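PDB 4MF9: hemin degrading factor from Pseudomonas aeruginosa, which binds heme and probably serves in heme trafficking and heme degradation. Local coordinates for residues M80-R92 / V264-T276. Numbering follows the deposited sequence.
Sequences MALTRNEHCVHER and VFVGNAHCIQIHT. With HEM (protoporphyrin IX containing Fe), chain C.
Gln273 runs obliquely past the ND1 side of the His90 ring, its amide plane turned 81° from the ring plane. Its CG is anti to the backbone N (chi1 -178°), and the extended chain carries the amide to strand 80-84. There both ends of the amide are used. Gln273 OE1 accepts from Thr83 OG1 at 2.6 Å. Gln273 NE2 gives to His90 ND1 at 3.0 Å and to Ala81 O at 3.1 Å, the latter from above the carbonyl plane. The other ring nitrogen, His90 NE2, donates to Val264 O. The ring is thus gripped at both nitrogens, which limits its rotation. Val266 packs beside it, with CG2 at the ring edge and also 3.7 Å from Cys88 SG. Further out, Arg92 NE meets His275 ND1 in the imidazole plane at 3.0 Å, while Arg92 NH1 pairs with Asp114. At the turns, Asn85 ND2 bonds Gly267 O and Ile333 O, and Asn268 ND2 reaches Arg84 O at 3.1 Å. Each asparagine OD1 closes an Asx turn. Phe265 faces away and touches the heme. Two similarly built beta hairpins, probably equivalent, from the two HemS/ChuX domains pack face to face where their large antiparallel sheets meet, a buried polar core behind the heme pocket.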
loop_
_atom_site.group_PDB
_atom_site.type_symbol
_atom_site.label_atom_id
_atom_site.label_comp_id
_atom_site.label_asym_id
_atom_site.label_seq_id
_atom_site.Cartn_x
_atom_site.Cartn_y
_atom_site.Cartn_z
ATOM N N MET A 80 -13.978 1.998 -3.310
ATOM C CA MET A 80 -12.741 2.645 -3.022
ATOM C C MET A 80 -11.784 1.680 -2.296
ATOM O O MET A 80 -12.128 1.117 -1.289
ATOM C CB MET A 80 -12.984 3.877 -2.178
ATOM C CG MET A 80 -11.788 4.697 -1.877
ATOM S SD MET A 80 -10.827 4.233 -0.506
ATOM C CE MET A 80 -11.711 4.845 0.910
ATOM N N ALA A 81 -10.607 1.527 -2.853
ATOM C CA ALA A 81 -9.593 0.643 -2.294
ATOM C C ALA A 81 -8.641 1.486 -1.471
ATOM O O ALA A 81 -8.221 2.569 -1.911
ATOM C CB ALA A 81 -8.840 -0.094 -3.410
ATOM N N LEU A 82 -8.299 1.006 -0.280
ATOM C CA LEU A 82 -7.415 1.752 0.615
ATOM C C LEU A 82 -6.243 0.887 1.025
ATOM O O LEU A 82 -6.416 -0.141 1.682
ATOM C CB LEU A 82 -8.158 2.227 1.870
ATOM C CG LEU A 82 -7.616 3.388 2.727
ATOM C CD1 LEU A 82 -8.724 3.857 3.689
ATOM C CD2 LEU A 82 -6.374 3.031 3.526
ATOM N N THR A 83 -5.041 1.311 0.645
ATOM C CA THR A 83 -3.827 0.602 1.033
ATOM C C THR A 83 -2.844 1.619 1.573
ATOM O O THR A 83 -2.676 2.673 0.980
ATOM C CB THR A 83 -3.204 -0.075 -0.178
ATOM O OG1 THR A 83 -4.147 -1.009 -0.713
ATOM C CG2 THR A 83 -1.921 -0.780 0.202
ATOM N N ARG A 84 -2.206 1.318 2.699
ATOM C CA ARG A 84 -1.290 2.271 3.305
ATOM C C ARG A 84 -0.128 1.579 3.983
ATOM O O ARG A 84 -0.117 0.363 4.173
ATOM C CB ARG A 84 -2.023 3.136 4.350
ATOM C CG ARG A 84 -2.426 2.342 5.595
ATOM C CD ARG A 84 -2.924 3.223 6.717
ATOM N NE ARG A 84 -1.891 4.140 7.188
ATOM C CZ ARG A 84 -2.140 5.230 7.906
ATOM N NH1 ARG A 84 -3.392 5.542 8.242
ATOM N NH2 ARG A 84 -1.141 6.011 8.288
ATOM N N ASN A 85 0.863 2.377 4.344
ATOM C CA ASN A 85 1.868 1.960 5.295
ATOM C C ASN A 85 1.837 3.015 6.391
ATOM O O ASN A 85 0.875 3.774 6.480
ATOM C CB ASN A 85 3.239 1.852 4.620
ATOM C CG ASN A 85 3.567 3.073 3.773
ATOM O OD1 ASN A 85 3.688 4.174 4.293
ATOM N ND2 ASN A 85 3.711 2.877 2.465
ATOM N N GLU A 86 2.828 3.119 7.214
ATOM C CA GLU A 86 2.791 4.025 8.322
ATOM C C GLU A 86 2.677 5.464 7.880
ATOM O O GLU A 86 1.933 6.173 8.456
ATOM C CB GLU A 86 3.952 3.807 9.244
ATOM C CG GLU A 86 3.918 4.639 10.490
ATOM C CD GLU A 86 2.780 4.286 11.415
ATOM O OE1 GLU A 86 2.294 5.157 12.096
ATOM O OE2 GLU A 86 2.376 3.126 11.482
ATOM N N HIS A 87 3.374 5.845 6.812
ATOM C CA HIS A 87 3.445 7.270 6.446
ATOM C C HIS A 87 2.714 7.711 5.192
ATOM O O HIS A 87 2.717 8.897 4.859
ATOM C CB HIS A 87 4.903 7.718 6.378
ATOM C CG HIS A 87 5.600 7.608 7.691
ATOM N ND1 HIS A 87 5.204 8.331 8.796
ATOM C CD2 HIS A 87 6.620 6.820 8.097
ATOM C CE1 HIS A 87 5.971 8.011 9.823
ATOM N NE2 HIS A 87 6.839 7.098 9.423
ATOM N N CYS A 88 2.083 6.773 4.498
ATOM C CA CYS A 88 1.416 7.123 3.255
ATOM C C CYS A 88 0.180 6.279 3.014
ATOM O O CYS A 88 0.221 5.052 3.115
ATOM C CB CYS A 88 2.392 7.011 2.078
ATOM S SG CYS A 88 1.806 7.750 0.550
ATOM N N VAL A 89 -0.913 6.962 2.689
ATOM C CA VAL A 89 -2.192 6.334 2.401
ATOM C C VAL A 89 -2.592 6.561 0.950
ATOM O O VAL A 89 -2.624 7.697 0.474
ATOM C CB VAL A 89 -3.308 6.932 3.275
ATOM C CG1 VAL A 89 -4.631 6.285 2.930
ATOM C CG2 VAL A 89 -2.972 6.770 4.752
ATOM N N HIS A 90 -2.929 5.468 0.273
ATOM C CA HIS A 90 -3.324 5.477 -1.129
ATOM C C HIS A 90 -4.821 5.097 -1.225
ATOM O O HIS A 90 -5.215 3.998 -0.814
ATOM C CB HIS A 90 -2.448 4.441 -1.842
ATOM C CG HIS A 90 -2.366 4.590 -3.330
ATOM N ND1 HIS A 90 -3.446 4.403 -4.165
ATOM C CD2 HIS A 90 -1.301 4.810 -4.137
ATOM C CE1 HIS A 90 -3.059 4.537 -5.422
ATOM N NE2 HIS A 90 -1.764 4.791 -5.432
ATOM N N GLU A 91 -5.660 5.967 -1.738
ATOM C CA GLU A 91 -7.065 5.684 -1.956
ATOM C C GLU A 91 -7.449 5.803 -3.398
ATOM O O GLU A 91 -7.437 6.867 -3.948
ATOM C CB GLU A 91 -7.999 6.577 -1.105
ATOM C CG GLU A 91 -7.806 6.459 0.361
ATOM C CD GLU A 91 -8.662 7.371 1.238
ATOM O OE1 GLU A 91 -9.578 7.999 0.824
ATOM O OE2 GLU A 91 -8.388 7.357 2.380
ATOM N N ARG A 92 -7.870 4.716 -4.009
ATOM C CA ARG A 92 -8.204 4.718 -5.415
ATOM C C ARG A 92 -9.612 4.226 -5.645
ATOM O O ARG A 92 -10.017 3.286 -5.052
ATOM C CB ARG A 92 -7.245 3.870 -6.203
ATOM C CG ARG A 92 -7.145 4.135 -7.676
ATOM C CD ARG A 92 -6.987 5.596 -7.994
ATOM N NE ARG A 92 -6.632 5.846 -9.391
ATOM C CZ ARG A 92 -7.473 5.914 -10.389
ATOM N NH1 ARG A 92 -8.759 5.708 -10.220
ATOM N NH2 ARG A 92 -7.012 6.139 -11.592
ATOM N N VAL A 264 2.087 6.034 -9.113
ATOM C CA VAL A 264 2.350 6.149 -7.734
ATOM C C VAL A 264 2.103 4.806 -7.046
ATOM O O VAL A 264 0.995 4.387 -7.024
ATOM C CB VAL A 264 1.449 7.240 -7.082
ATOM C CG1 VAL A 264 1.694 7.343 -5.626
ATOM C CG2 VAL A 264 1.601 8.586 -7.755
ATOM N N PHE A 265 3.154 4.214 -6.483
ATOM C CA PHE A 265 3.107 2.906 -5.820
ATOM C C PHE A 265 3.124 3.117 -4.319
ATOM O O PHE A 265 4.034 3.751 -3.793
ATOM C CB PHE A 265 4.361 2.072 -6.168
ATOM C CG PHE A 265 4.352 1.458 -7.550
ATOM C CD1 PHE A 265 4.394 2.254 -8.688
ATOM C CD2 PHE A 265 4.364 0.082 -7.703
ATOM C CE1 PHE A 265 4.409 1.677 -9.951
ATOM C CE2 PHE A 265 4.374 -0.496 -8.961
ATOM C CZ PHE A 265 4.390 0.305 -10.083
ATOM N N VAL A 266 2.167 2.596 -3.629
ATOM C CA VAL A 266 2.156 2.592 -2.194
ATOM C C VAL A 266 1.756 1.244 -1.636
ATOM O O VAL A 266 0.778 0.743 -1.984
ATOM C CB VAL A 266 1.186 3.680 -1.647
ATOM C CG1 VAL A 266 0.974 3.558 -0.168
ATOM C CG2 VAL A 266 1.714 5.066 -1.971
ATOM N N GLY A 267 2.553 0.723 -0.744
ATOM C CA GLY A 267 2.222 -0.553 -0.162
ATOM C C GLY A 267 2.842 -0.848 1.182
ATOM O O GLY A 267 3.457 0.009 1.822
ATOM N N ASN A 268 2.654 -2.094 1.592
ATOM C CA ASN A 268 3.208 -2.635 2.813
ATOM C C ASN A 268 3.730 -4.019 2.435
ATOM O O ASN A 268 3.785 -4.346 1.253
ATOM C CB ASN A 268 2.125 -2.699 3.898
ATOM C CG ASN A 268 0.858 -3.402 3.425
ATOM O OD1 ASN A 268 0.892 -4.584 3.072
ATOM N ND2 ASN A 268 -0.263 -2.687 3.430
ATOM N N ALA A 269 4.083 -4.843 3.412
ATOM C CA ALA A 269 4.648 -6.157 3.108
ATOM C C ALA A 269 3.699 -7.074 2.319
ATOM O O ALA A 269 4.148 -8.031 1.675
ATOM C CB ALA A 269 5.086 -6.838 4.392
ATOM N N HIS A 270 2.402 -6.785 2.350
ATOM C CA HIS A 270 1.417 -7.734 1.833
ATOM C C HIS A 270 0.579 -7.248 0.652
ATOM O O HIS A 270 -0.186 -8.017 0.063
ATOM C CB HIS A 270 0.479 -8.158 2.970
ATOM C CG HIS A 270 1.199 -8.537 4.223
ATOM N ND1 HIS A 270 1.853 -9.739 4.364
ATOM C CD2 HIS A 270 1.392 -7.859 5.378
ATOM C CE1 HIS A 270 2.414 -9.792 5.563
ATOM N NE2 HIS A 270 2.150 -8.662 6.195
ATOM N N CYS A 271 0.692 -5.971 0.320
ATOM C CA CYS A 271 -0.178 -5.397 -0.688
ATOM C C CYS A 271 0.471 -4.164 -1.265
ATOM O O CYS A 271 1.024 -3.342 -0.532
ATOM C CB CYS A 271 -1.547 -5.053 -0.073
ATOM S SG CYS A 271 -2.799 -4.495 -1.251
ATOM N N ILE A 272 0.431 -4.046 -2.586
ATOM C CA ILE A 272 0.882 -2.826 -3.242
ATOM C C ILE A 272 -0.247 -2.302 -4.112
ATOM O O ILE A 272 -0.857 -3.062 -4.865
ATOM C CB ILE A 272 2.154 -3.057 -4.083
ATOM C CG1 ILE A 272 3.298 -3.543 -3.185
ATOM C CG2 ILE A 272 2.512 -1.786 -4.844
ATOM C CD1 ILE A 272 4.471 -4.186 -3.938
ATOM N N GLN A 273 -0.522 -1.006 -3.986
ATOM C CA GLN A 273 -1.588 -0.343 -4.727
ATOM C C GLN A 273 -0.976 0.759 -5.599
ATOM O O GLN A 273 -0.079 1.477 -5.167
ATOM C CB GLN A 273 -2.601 0.261 -3.750
ATOM C CG GLN A 273 -3.798 0.938 -4.395
ATOM C CD GLN A 273 -4.955 1.150 -3.404
ATOM O OE1 GLN A 273 -5.364 0.226 -2.689
ATOM N NE2 GLN A 273 -5.477 2.365 -3.363
ATOM N N ILE A 274 -1.476 0.886 -6.824
ATOM C CA ILE A 274 -0.840 1.728 -7.833
ATOM C C ILE A 274 -1.869 2.674 -8.441
ATOM O O ILE A 274 -3.007 2.279 -8.708
ATOM C CB ILE A 274 -0.232 0.850 -8.967
ATOM C CG1 ILE A 274 0.652 -0.251 -8.387
ATOM C CG2 ILE A 274 0.584 1.689 -9.933
ATOM C CD1 ILE A 274 0.852 -1.452 -9.323
ATOM N N HIS A 275 -1.476 3.929 -8.628
ATOM C CA HIS A 275 -2.262 4.873 -9.407
ATOM C C HIS A 275 -1.498 5.181 -10.679
ATOM O O HIS A 275 -0.315 5.489 -10.615
ATOM C CB HIS A 275 -2.457 6.171 -8.647
ATOM C CG HIS A 275 -2.866 7.322 -9.521
ATOM N ND1 HIS A 275 -4.140 7.452 -10.032
ATOM C CD2 HIS A 275 -2.165 8.387 -9.981
ATOM C CE1 HIS A 275 -4.211 8.555 -10.757
ATOM N NE2 HIS A 275 -3.024 9.138 -10.752
ATOM N N THR A 276 -2.170 5.093 -11.824
ATOM C CA THR A 276 -1.583 5.514 -13.092
ATOM C C THR A 276 -2.382 6.689 -13.639
ATOM O O THR A 276 -3.607 6.630 -13.717
ATOM C CB THR A 276 -1.575 4.375 -14.122
ATOM O OG1 THR A 276 -0.836 3.260 -13.602
ATOM C CG2 THR A 276 -0.935 4.832 -15.419
HETATM C CHA HEM C . 6.657 -1.964 -11.516
HETATM C CHB HEM C . 3.385 -2.882 -14.814
HETATM C CHC HEM C . 2.660 -7.195 -12.815
HETATM C CHD HEM C . 5.058 -5.692 -8.954
HETATM C C1A HEM C . 5.885 -1.883 -12.639
HETATM C C2A HEM C . 5.953 -0.854 -13.621
HETATM C C3A HEM C . 5.059 -1.132 -14.539
HETATM C C4A HEM C . 4.403 -2.287 -14.115
HETATM C CMA HEM C . 4.774 -0.299 -15.757
HETATM C CAA HEM C . 6.873 0.314 -13.678
HETATM C CBA HEM C . 7.621 0.555 -15.014
HETATM C CGA HEM C . 8.660 -0.500 -15.135
HETATM O O1A HEM C . 8.830 -1.112 -16.186
HETATM O O2A HEM C . 9.319 -0.733 -14.158
HETATM C C1B HEM C . 2.955 -4.166 -14.508
HETATM C C2B HEM C . 2.029 -4.792 -15.356
HETATM C C3B HEM C . 1.798 -6.010 -14.848
HETATM C C4B HEM C . 2.627 -6.104 -13.625
HETATM C CMB HEM C . 1.454 -4.212 -16.614
HETATM C CAB HEM C . 0.874 -6.988 -15.497
HETATM C CBB HEM C . 0.190 -7.904 -14.884
HETATM C C1C HEM C . 3.245 -7.197 -11.604
HETATM C C2C HEM C . 3.283 -8.275 -10.744
HETATM C C3C HEM C . 3.965 -7.870 -9.638
HETATM C C4C HEM C . 4.351 -6.511 -9.813
HETATM C CMC HEM C . 2.704 -9.634 -10.998
HETATM C CAC HEM C . 4.228 -8.687 -8.478
HETATM C CBC HEM C . 4.702 -8.080 -7.430
HETATM C C1D HEM C . 5.735 -4.529 -9.342
HETATM C C2D HEM C . 6.710 -3.785 -8.488
HETATM C C3D HEM C . 7.147 -2.770 -9.229
HETATM C C4D HEM C . 6.442 -2.881 -10.511
HETATM C CMD HEM C . 7.173 -4.065 -7.074
HETATM C CAD HEM C . 8.144 -1.724 -8.804
HETATM C CBD HEM C . 9.494 -2.040 -9.446
HETATM C CGD HEM C . 10.735 -1.375 -8.932
HETATM O O1D HEM C . 11.430 -0.849 -9.776
HETATM O O2D HEM C . 11.085 -1.375 -7.763
HETATM N NA HEM C . 4.913 -2.755 -12.957
HETATM N NB HEM C . 3.304 -4.965 -13.489
HETATM N NC HEM C . 3.890 -6.184 -11.025
HETATM N ND HEM C . 5.619 -3.934 -10.520
HETATM FE FE HEM C . 4.560 -4.460 -11.927
#